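Local coordinates for BepC protein (Bartonella tribocorum, PDB 4WGJ) that probably catalyses AMPylation, transferring the adenylyl group of ATP to threonine or tyrosine side chains of target proteins, through the Fic domain contained in this N-terminal piece, at residues Lys114-Gln119 against Glu150-Phe155; Asn129-Ser134 against Gly171-His176. One frame throughout, in Å; residues are numbered along the deposited sequence.

Contact 1 of 2, residues Lys114-Gln119 against Glu150-Phe155. With ANP (phosphoaminophosphonic acid-adenylate ester), chain B.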
ATOM      1  N   LYS A 114      -7.582  -2.443  11.232  1.00 14.51           N
ATOM      2  CA  LYS A 114      -8.969  -2.174  10.867  1.00 16.07           C
ATOM      3  C   LYS A 114      -9.444  -0.806  11.365  1.00 15.37           C
ATOM      4  O   LYS A 114     -10.196  -0.110  10.672  1.00 17.29           O
ATOM      5  CB  LYS A 114      -9.877  -3.278  11.416  1.00 18.47           C
ATOM      6  CG  LYS A 114     -11.352  -3.122  11.082  1.00 28.28           C
ATOM      7  CD  LYS A 114     -12.164  -4.280  11.652  1.00 35.44           C
ATOM      8  CE  LYS A 114     -13.638  -4.163  11.285  1.00 44.29           C
ATOM      9  NZ  LYS A 114     -14.511  -5.010  12.147  1.00 47.62           N
ATOM     10  N   LYS A 115      -9.033  -0.440  12.582  1.00 18.75           N
ATOM     11  CA  LYS A 115      -9.470   0.820  13.184  1.00 15.59           C
ATOM     12  C   LYS A 115      -8.976   1.992  12.358  1.00 16.26           C
ATOM     13  O   LYS A 115      -9.723   2.938  12.083  1.00 17.30           O
ATOM     14  CB  LYS A 115      -8.973   0.942  14.626  1.00 21.32           C
ATOM     15  N   GLU A 116      -7.720   1.908  11.939  1.00 16.49           N
ATOM     16  CA  GLU A 116      -7.106   2.983  11.171  1.00 15.28           C
ATOM     17  C   GLU A 116      -7.707   3.085   9.781  1.00 13.77           C
ATOM     18  O   GLU A 116      -7.915   4.190   9.267  1.00 14.82           O
ATOM     19  CB  GLU A 116      -5.587   2.781  11.098  1.00 14.33           C
ATOM     20  CG  GLU A 116      -4.917   3.040  12.458  1.00 16.43           C
ATOM     21  CD  GLU A 116      -3.400   2.942  12.424  1.00 16.31           C
ATOM     22  OE1 GLU A 116      -2.787   3.096  11.341  1.00 17.63           O
ATOM     23  OE2 GLU A 116      -2.808   2.709  13.503  1.00 19.38           O
ATOM     24  N   LEU A 117      -7.992   1.941   9.167  1.00 14.00           N
ATOM     25  CA  LEU A 117      -8.617   1.968   7.850  1.00 15.08           C
ATOM     26  C   LEU A 117     -10.035   2.531   7.946  1.00 16.19           C
ATOM     27  O   LEU A 117     -10.461   3.304   7.082  1.00 17.08           O
ATOM     28  CB  LEU A 117      -8.628   0.576   7.218  1.00 15.65           C
ATOM     29  CG  LEU A 117      -7.254   0.035   6.803  1.00 15.25           C
ATOM     30  CD1 LEU A 117      -7.419  -1.374   6.290  1.00 15.67           C
ATOM     31  CD2 LEU A 117      -6.627   0.895   5.721  1.00 17.80           C
ATOM     32  N   LYS A 118     -10.762   2.167   8.997  1.00 13.65           N
ATOM     33  CA  LYS A 118     -12.106   2.710   9.196  1.00 15.34           C
ATOM     34  C   LYS A 118     -12.065   4.232   9.378  1.00 18.51           C
ATOM     35  O   LYS A 118     -12.922   4.955   8.867  1.00 22.42           O
ATOM     36  CB  LYS A 118     -12.789   2.045  10.407  1.00 19.80           C
ATOM     37  N   GLN A 119     -11.064   4.717  10.101  1.00 20.04           N
ATOM     38  CA  GLN A 119     -10.947   6.152  10.349  1.00 20.53           C
ATOM     39  C   GLN A 119     -10.624   6.890   9.048  1.00 19.23           C
ATOM     40  O   GLN A 119     -11.125   7.988   8.804  1.00 21.88           O
ATOM     41  CB  GLN A 119      -9.876   6.434  11.405  1.00 26.45           C
ATOM     42  CG  GLN A 119      -9.649   7.917  11.681  1.00 37.74           C
ATOM     43  CD  GLN A 119     -10.941   8.661  12.004  1.00 47.90           C
ATOM     44  OE1 GLN A 119     -11.718   8.239  12.865  1.00 48.05           O
ATOM     45  NE2 GLN A 119     -11.177   9.771  11.306  1.00 46.00           N
ATOM     46  N   GLU A 150       0.046   4.353   4.803  1.00  8.92           N
ATOM     47  CA  GLU A 150       1.393   3.830   5.031  1.00 10.12           C
ATOM     48  C   GLU A 150       1.517   3.330   6.470  1.00  9.50           C
ATOM     49  O   GLU A 150       2.139   2.291   6.724  1.00 11.31           O
ATOM     50  CB  GLU A 150       2.454   4.901   4.724  1.00  9.98           C
ATOM     51  CG  GLU A 150       2.778   5.036   3.229  1.00 13.04           C
ATOM     52  CD  GLU A 150       3.464   3.803   2.655  1.00 22.57           C
ATOM     53  OE1 GLU A 150       4.487   3.363   3.230  1.00 22.98           O
ATOM     54  OE2 GLU A 150       2.981   3.263   1.636  1.00 19.66           O
ATOM     55  N   HIS A 151       0.913   4.039   7.411  1.00  9.81           N
ATOM     56  CA  HIS A 151       1.025   3.585   8.805  1.00 10.80           C
ATOM     57  C   HIS A 151       0.183   2.322   9.008  1.00 11.32           C
ATOM     58  O   HIS A 151       0.585   1.417   9.735  1.00 10.59           O
ATOM     59  CB  HIS A 151       0.591   4.661   9.800  1.00 10.96           C
ATOM     60  CG  HIS A 151       0.752   4.244  11.236  1.00 11.93           C
ATOM     61  ND1 HIS A 151      -0.258   3.642  11.959  1.00 15.96           N
ATOM     62  CD2 HIS A 151       1.815   4.326  12.075  1.00 18.10           C
ATOM     63  CE1 HIS A 151       0.171   3.381  13.183  1.00 17.76           C
ATOM     64  NE2 HIS A 151       1.426   3.785  13.280  1.00 17.12           N
ATOM     65  N   ALA A 152      -0.981   2.265   8.368  1.00  8.39           N
ATOM     66  CA  ALA A 152      -1.840   1.083   8.502  1.00 10.03           C
ATOM     67  C   ALA A 152      -1.145  -0.182   7.977  1.00 12.17           C
ATOM     68  O   ALA A 152      -1.202  -1.236   8.624  1.00 11.77           O
ATOM     69  CB  ALA A 152      -3.161   1.295   7.780  1.00 11.58           C
ATOM     70  N   HIS A 153      -0.497  -0.065   6.816  1.00 10.12           N
ATOM     71  CA  HIS A 153       0.362  -1.127   6.268  1.00  9.40           C
ATOM     72  C   HIS A 153      -0.386  -2.454   6.306  1.00 10.37           C
ATOM     73  O   HIS A 153       0.070  -3.405   6.937  1.00 10.57           O
ATOM     74  CB  HIS A 153       1.664  -1.202   7.091  1.00 10.23           C
ATOM     75  CG  HIS A 153       2.776  -1.993   6.459  1.00 11.55           C
ATOM     76  ND1 HIS A 153       3.644  -1.453   5.532  1.00 10.11           N
ATOM     77  CD2 HIS A 153       3.204  -3.262   6.679  1.00 15.46           C
ATOM     78  CE1 HIS A 153       4.548  -2.357   5.198  1.00 15.04           C
ATOM     79  NE2 HIS A 153       4.299  -3.467   5.872  1.00 13.83           N
ATOM     80  N   PRO A 154      -1.563  -2.510   5.659  1.00  9.03           N
ATOM     81  CA  PRO A 154      -2.492  -3.608   5.958  1.00  9.04           C
ATOM     82  C   PRO A 154      -2.083  -4.981   5.441  1.00  8.98           C
ATOM     83  O   PRO A 154      -2.707  -5.960   5.855  1.00  9.85           O
ATOM     84  CB  PRO A 154      -3.793  -3.177   5.252  1.00 12.32           C
ATOM     85  CG  PRO A 154      -3.640  -1.704   4.998  1.00 13.92           C
ATOM     86  CD  PRO A 154      -2.162  -1.525   4.744  1.00 11.39           C
ATOM     87  N   PHE A 155      -1.096  -5.063   4.550  1.00  9.29           N
ATOM     88  CA  PHE A 155      -0.749  -6.353   3.932  1.00  9.45           C
ATOM     89  C   PHE A 155       0.623  -6.865   4.363  1.00 10.77           C
ATOM     90  O   PHE A 155       1.471  -6.100   4.822  1.00 10.39           O
ATOM     91  CB  PHE A 155      -0.804  -6.237   2.397  1.00  8.56           C
ATOM     92  CG  PHE A 155      -2.104  -5.658   1.898  1.00  8.32           C
ATOM     93  CD1 PHE A 155      -3.229  -6.461   1.776  1.00 10.67           C
ATOM     94  CD2 PHE A 155      -2.210  -4.297   1.607  1.00  9.54           C
ATOM     95  CE1 PHE A 155      -4.440  -5.928   1.356  1.00 11.43           C
ATOM     96  CE2 PHE A 155      -3.426  -3.756   1.192  1.00 11.91           C
ATOM     97  CZ  PHE A 155      -4.535  -4.579   1.069  1.00 10.66           C
TER
HETATM   98  PG  ANP B 301       7.805  -0.870  -2.563  1.00 28.78           P
HETATM   99  O1G ANP B 301       7.475  -0.919  -4.103  1.00 26.38           O
HETATM  100  O2G ANP B 301       9.282  -0.618  -2.426  1.00 27.88           O
HETATM  101  O3G ANP B 301       6.992   0.309  -1.917  1.00 24.13           O
HETATM  102  PB  ANP B 301       6.012  -2.966  -1.427  1.00 19.43           P
HETATM  103  O1B ANP B 301       5.048  -2.483  -2.461  1.00 15.64           O
HETATM  104  O2B ANP B 301       6.090  -4.520  -1.367  1.00 22.33           O
HETATM  105  N3B ANP B 301       7.552  -2.371  -1.770  1.00 18.77           N
HETATM  106  PA  ANP B 301       6.044  -3.036   1.382  1.00 17.96           P
HETATM  107  O1A ANP B 301       7.443  -3.541   1.319  1.00 20.06           O
HETATM  108  O2A ANP B 301       5.027  -3.956   2.046  1.00 12.82           O
HETATM  109  O3A ANP B 301       5.496  -2.506  -0.015  1.00 18.35           O
HETATM  110  O5' ANP B 301       6.069  -1.645   2.150  1.00 19.30           O
HETATM  111  C5' ANP B 301       6.991  -0.623   1.700  1.00 23.95           C
HETATM  112  C4' ANP B 301       6.604   0.728   2.245  1.00 26.81           C
HETATM  113  O4' ANP B 301       7.121   0.878   3.594  1.00 27.73           O
HETATM  114  C3' ANP B 301       7.163   1.903   1.433  1.00 28.20           C
HETATM  115  O3' ANP B 301       6.207   2.944   1.252  1.00 27.18           O
HETATM  116  C2' ANP B 301       8.355   2.360   2.278  1.00 27.43           C
HETATM  117  O2' ANP B 301       8.694   3.726   2.071  1.00 28.82           O
HETATM  118  C1' ANP B 301       7.815   2.108   3.682  1.00 26.95           C
HETATM  119  N9  ANP B 301       8.862   2.015   4.697  1.00 25.77           N
HETATM  120  C8  ANP B 301      10.096   1.433   4.562  1.00 30.62           C
HETATM  121  N7  ANP B 301      10.849   1.519   5.632  1.00 31.53           N
HETATM  122  C5  ANP B 301      10.057   2.209   6.538  1.00 23.41           C
HETATM  123  C6  ANP B 301      10.274   2.632   7.865  1.00 23.86           C
HETATM  124  N6  ANP B 301      11.402   2.400   8.540  1.00 22.70           N
HETATM  125  N1  ANP B 301       9.277   3.304   8.483  1.00 23.07           N
HETATM  126  C2  ANP B 301       8.148   3.541   7.810  1.00 27.21           C
HETATM  127  N3  ANP B 301       7.831   3.195   6.560  1.00 20.63           N
HETATM  128  C4  ANP B 301       8.831   2.527   5.975  1.00 19.46           C
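At the start of the Fic motif, HPFxxGNGRxxR, which opens with H153-P154-F155 and follows helix 135-152, E116 and L117 pack against H151, A152 and P154. H151 ND1 donates to E116 OE1 over 2.7 Å, nearly straight at 169°. The acceptor oxygen lies in the imidazole plane and is met on its syn side; carboxylate and ring are only 24° apart, so the two flat groups meet edge to edge. Extended beyond CG, the E116 side chain reaches across to the histidine, and its OE1 also lies 4.0 Å from A152 CB. Beside this polar pair, both L117 methyls, CD1 and CD2, lie 4.0 Å from P154 CG, and CD2 also meets A152 CB at 4.1 Å. H153, the first residue past the helix, has positive phi (49°) and turns away from this contact toward the nucleotide, where its CE1 comes within 3.5 Å of ANP O5'. One turn earlier, E150 OE1 accepts a 2.7 Å hydrogen bond from ANP O3'. Helix 111-126 packs through E116 and L117 on H151, A152 and P154, while L62 of helix 59-70 and N159 of helix 159-174 also touch P154.

Contact 2 of 2, residues Asn129-Ser134 against Gly171-His176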
ATOM      1  N   ASN A 129     -14.002  12.428  -0.977  1.00 17.52           N
ATOM      2  CA  ASN A 129     -12.902  11.868  -1.753  1.00 16.66           C
ATOM      3  C   ASN A 129     -11.977  12.929  -2.352  1.00 18.26           C
ATOM      4  O   ASN A 129     -11.445  12.755  -3.445  1.00 16.92           O
ATOM      5  CB  ASN A 129     -13.462  10.950  -2.835  1.00 18.15           C
ATOM      6  CG  ASN A 129     -14.190   9.749  -2.238  1.00 23.01           C
ATOM      7  OD1 ASN A 129     -13.800   9.248  -1.180  1.00 23.78           O
ATOM      8  ND2 ASN A 129     -15.247   9.297  -2.894  1.00 23.37           N
ATOM      9  N   LEU A 130     -11.791  14.015  -1.597  1.00 16.70           N
ATOM     10  CA  LEU A 130     -10.876  15.112  -1.939  1.00 17.48           C
ATOM     11  C   LEU A 130     -11.259  15.840  -3.231  1.00 18.77           C
ATOM     12  O   LEU A 130     -10.421  16.488  -3.856  1.00 16.59           O
ATOM     13  CB  LEU A 130      -9.436  14.596  -2.047  1.00 14.35           C
ATOM     14  CG  LEU A 130      -8.888  13.861  -0.816  1.00 16.95           C
ATOM     15  CD1 LEU A 130      -7.384  13.649  -0.951  1.00 16.96           C
ATOM     16  CD2 LEU A 130      -9.233  14.627   0.464  1.00 23.54           C
ATOM     17  N   LYS A 131     -12.522  15.744  -3.624  1.00 16.73           N
ATOM     18  CA  LYS A 131     -12.996  16.464  -4.802  1.00 18.18           C
ATOM     19  C   LYS A 131     -13.155  17.956  -4.517  1.00 20.19           C
ATOM     20  O   LYS A 131     -13.255  18.362  -3.360  1.00 21.56           O
ATOM     21  CB  LYS A 131     -14.328  15.873  -5.289  1.00 19.02           C
ATOM     22  CG  LYS A 131     -14.205  14.453  -5.842  1.00 18.29           C
ATOM     23  CD  LYS A 131     -15.574  13.850  -6.134  1.00 23.35           C
ATOM     24  CE  LYS A 131     -15.465  12.431  -6.694  1.00 21.50           C
ATOM     25  NZ  LYS A 131     -16.816  11.906  -7.055  1.00 30.03           N
ATOM     26  N   GLY A 132     -13.182  18.769  -5.572  1.00 19.99           N
ATOM     27  CA  GLY A 132     -13.428  20.196  -5.430  1.00 21.45           C
ATOM     28  C   GLY A 132     -12.313  20.981  -4.756  1.00 22.20           C
ATOM     29  O   GLY A 132     -12.572  21.995  -4.096  1.00 27.87           O
ATOM     30  N   LEU A 133     -11.073  20.531  -4.941  1.00 21.92           N
ATOM     31  CA  LEU A 133      -9.910  21.149  -4.299  1.00 21.91           C
ATOM     32  C   LEU A 133      -8.920  21.685  -5.317  1.00 22.30           C
ATOM     33  O   LEU A 133      -8.796  21.143  -6.417  1.00 19.68           O
ATOM     34  CB  LEU A 133      -9.185  20.141  -3.395  1.00 18.58           C
ATOM     35  CG  LEU A 133      -9.965  19.466  -2.270  1.00 19.40           C
ATOM     36  CD1 LEU A 133      -9.050  18.514  -1.491  1.00 19.37           C
ATOM     37  CD2 LEU A 133     -10.579  20.492  -1.343  1.00 24.48           C
ATOM     38  N   SER A 134      -8.190  22.730  -4.937  1.00 21.83           N
ATOM     39  CA  SER A 134      -7.092  23.224  -5.765  1.00 24.91           C
ATOM     40  C   SER A 134      -5.932  22.231  -5.776  1.00 24.75           C
ATOM     41  O   SER A 134      -5.944  21.248  -5.038  1.00 21.13           O
ATOM     42  CB  SER A 134      -6.613  24.585  -5.258  1.00 26.90           C
ATOM     43  OG  SER A 134      -5.966  24.444  -4.003  1.00 26.78           O
ATOM     44  N   GLY A 171      -6.678  10.489  -7.045  1.00 13.34           N
ATOM     45  CA  GLY A 171      -6.413  11.665  -7.855  1.00 12.44           C
ATOM     46  C   GLY A 171      -7.275  11.688  -9.107  1.00 15.99           C
ATOM     47  O   GLY A 171      -7.877  12.720  -9.448  1.00 13.75           O
ATOM     48  N   GLN A 172      -7.359  10.550  -9.792  1.00 14.88           N
ATOM     49  CA  GLN A 172      -8.200  10.463 -10.992  1.00 15.97           C
ATOM     50  C   GLN A 172      -9.629  10.901 -10.692  1.00 18.77           C
ATOM     51  O   GLN A 172     -10.209  11.681 -11.442  1.00 20.26           O
ATOM     52  CB  GLN A 172      -8.216   9.042 -11.560  1.00 16.16           C
ATOM     53  CG  GLN A 172      -6.938   8.632 -12.284  1.00 18.79           C
ATOM     54  CD  GLN A 172      -7.007   7.209 -12.818  1.00 24.22           C
ATOM     55  OE1 GLN A 172      -7.896   6.441 -12.452  1.00 20.07           O
ATOM     56  NE2 GLN A 172      -6.067   6.855 -13.696  1.00 28.12           N
ATOM     57  N   ALA A 173     -10.188  10.397  -9.592  1.00 13.90           N
ATOM     58  CA  ALA A 173     -11.552  10.750  -9.201  1.00 17.43           C
ATOM     59  C   ALA A 173     -11.675  12.225  -8.822  1.00 15.60           C
ATOM     60  O   ALA A 173     -12.709  12.855  -9.073  1.00 16.69           O
ATOM     61  CB  ALA A 173     -12.015   9.875  -8.035  1.00 19.26           C
ATOM     62  N   ALA A 174     -10.618  12.767  -8.219  1.00 15.39           N
ATOM     63  CA  ALA A 174     -10.654  14.116  -7.657  1.00 14.79           C
ATOM     64  C   ALA A 174     -10.275  15.203  -8.661  1.00 18.63           C
ATOM     65  O   ALA A 174     -10.425  16.391  -8.381  1.00 19.03           O
ATOM     66  CB  ALA A 174      -9.733  14.201  -6.451  1.00 16.51           C
ATOM     67  N   GLY A 175      -9.756  14.802  -9.816  1.00 15.84           N
ATOM     68  CA  GLY A 175      -9.393  15.760 -10.850  1.00 14.41           C
ATOM     69  C   GLY A 175      -7.928  16.190 -10.802  1.00 21.47           C
ATOM     70  O   GLY A 175      -7.583  17.297 -11.213  1.00 20.84           O
ATOM     71  N   HIS A 176      -7.060  15.319 -10.292  1.00 13.17           N
ATOM     72  CA  HIS A 176      -5.632  15.617 -10.200  1.00 12.99           C
ATOM     73  C   HIS A 176      -4.812  14.404 -10.585  1.00 22.66           C
ATOM     74  O   HIS A 176      -5.047  13.314 -10.074  1.00 23.16           O
ATOM     75  CB  HIS A 176      -5.247  16.045  -8.781  1.00 16.08           C
ATOM     76  CG  HIS A 176      -6.039  17.204  -8.270  1.00 16.07           C
ATOM     77  ND1 HIS A 176      -5.673  18.513  -8.503  1.00 21.95           N
ATOM     78  CD2 HIS A 176      -7.187  17.252  -7.553  1.00 17.08           C
ATOM     79  CE1 HIS A 176      -6.551  19.318  -7.933  1.00 22.10           C
ATOM     80  NE2 HIS A 176      -7.480  18.579  -7.351  1.00 21.30           N
TER
HETATM   81  O   HOH W   1     -10.037  18.061  -6.095  1.00 15.97           O
HETATM   82  O   HOH W   2     -12.859  18.085  -8.257  1.00 28.32           O
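A174 and H176 carry this contact, meeting backbone carbonyls of the loop 129-134. The methyl of A174 lies 3.5 Å from L130 O and almost as near N129 O, with L130 CB a little farther off. K131 runs alongside the end of the helix: CG stands beside its own backbone N (chi1 -67°) and the rest of the chain is extended, which brings CE to 3.7 Å from A173 O. At the other end, H176 NE2 reaches L133 O over 3.0 Å; the oxygen sits at the ring edge in plane, but the 127° angle at the hydrogen marks the bond as weak.

Two waters form the next shell. Water 1 accepts from L133 N at 2.9 Å, lies in the plane of the H176 ring at 2.9 Å from NE2, and approaches both L130 O and A174 O. Water 2 accepts from G132 N and donates to A174 O, the latter over 3.0 Å, giving a second bridge between loop and helix end.

Farther out, G175 leaves the helix with positive phi (94°), and H176 N returns to G171 O, fixing the turn from which the imidazole projects. F138 of helix 135-152 stacks on that ring and also touches A174 and L130, while S134 occupies the N-cap position of the same helix. The chemistry is therefore largely that of polar backbone ends: waters accept from G132 N and L133 N and reach A174 O, H176 adds one weak bond, and water 1 cannot serve every acceptor near it. Direct side-chain packing centres on one small alanine methyl.

Overall arrangement
From the N terminus, the chain reaches helix 111-126, which supplies the first half of contact 1, and then the loop 129-134, which supplies the first half of contact 2. Helix 135-152 carries the chain back to residues 150-155, closing contact 1 over 30 intervening residues, mostly helical. Helix 159-174 then runs to residues 171-176, where contact 2 closes over 36 residues. Because the segments alternate, the two closures cross rather than nest. Their centres are 22 Å apart and their nearest atoms about 10 Å apart, without touching. Contact 1 joins helix 111-126 to the nucleotide-site end of helix 135-152; contact 2 ties the loop preceding that helix to the C-terminal end of helix 159-174.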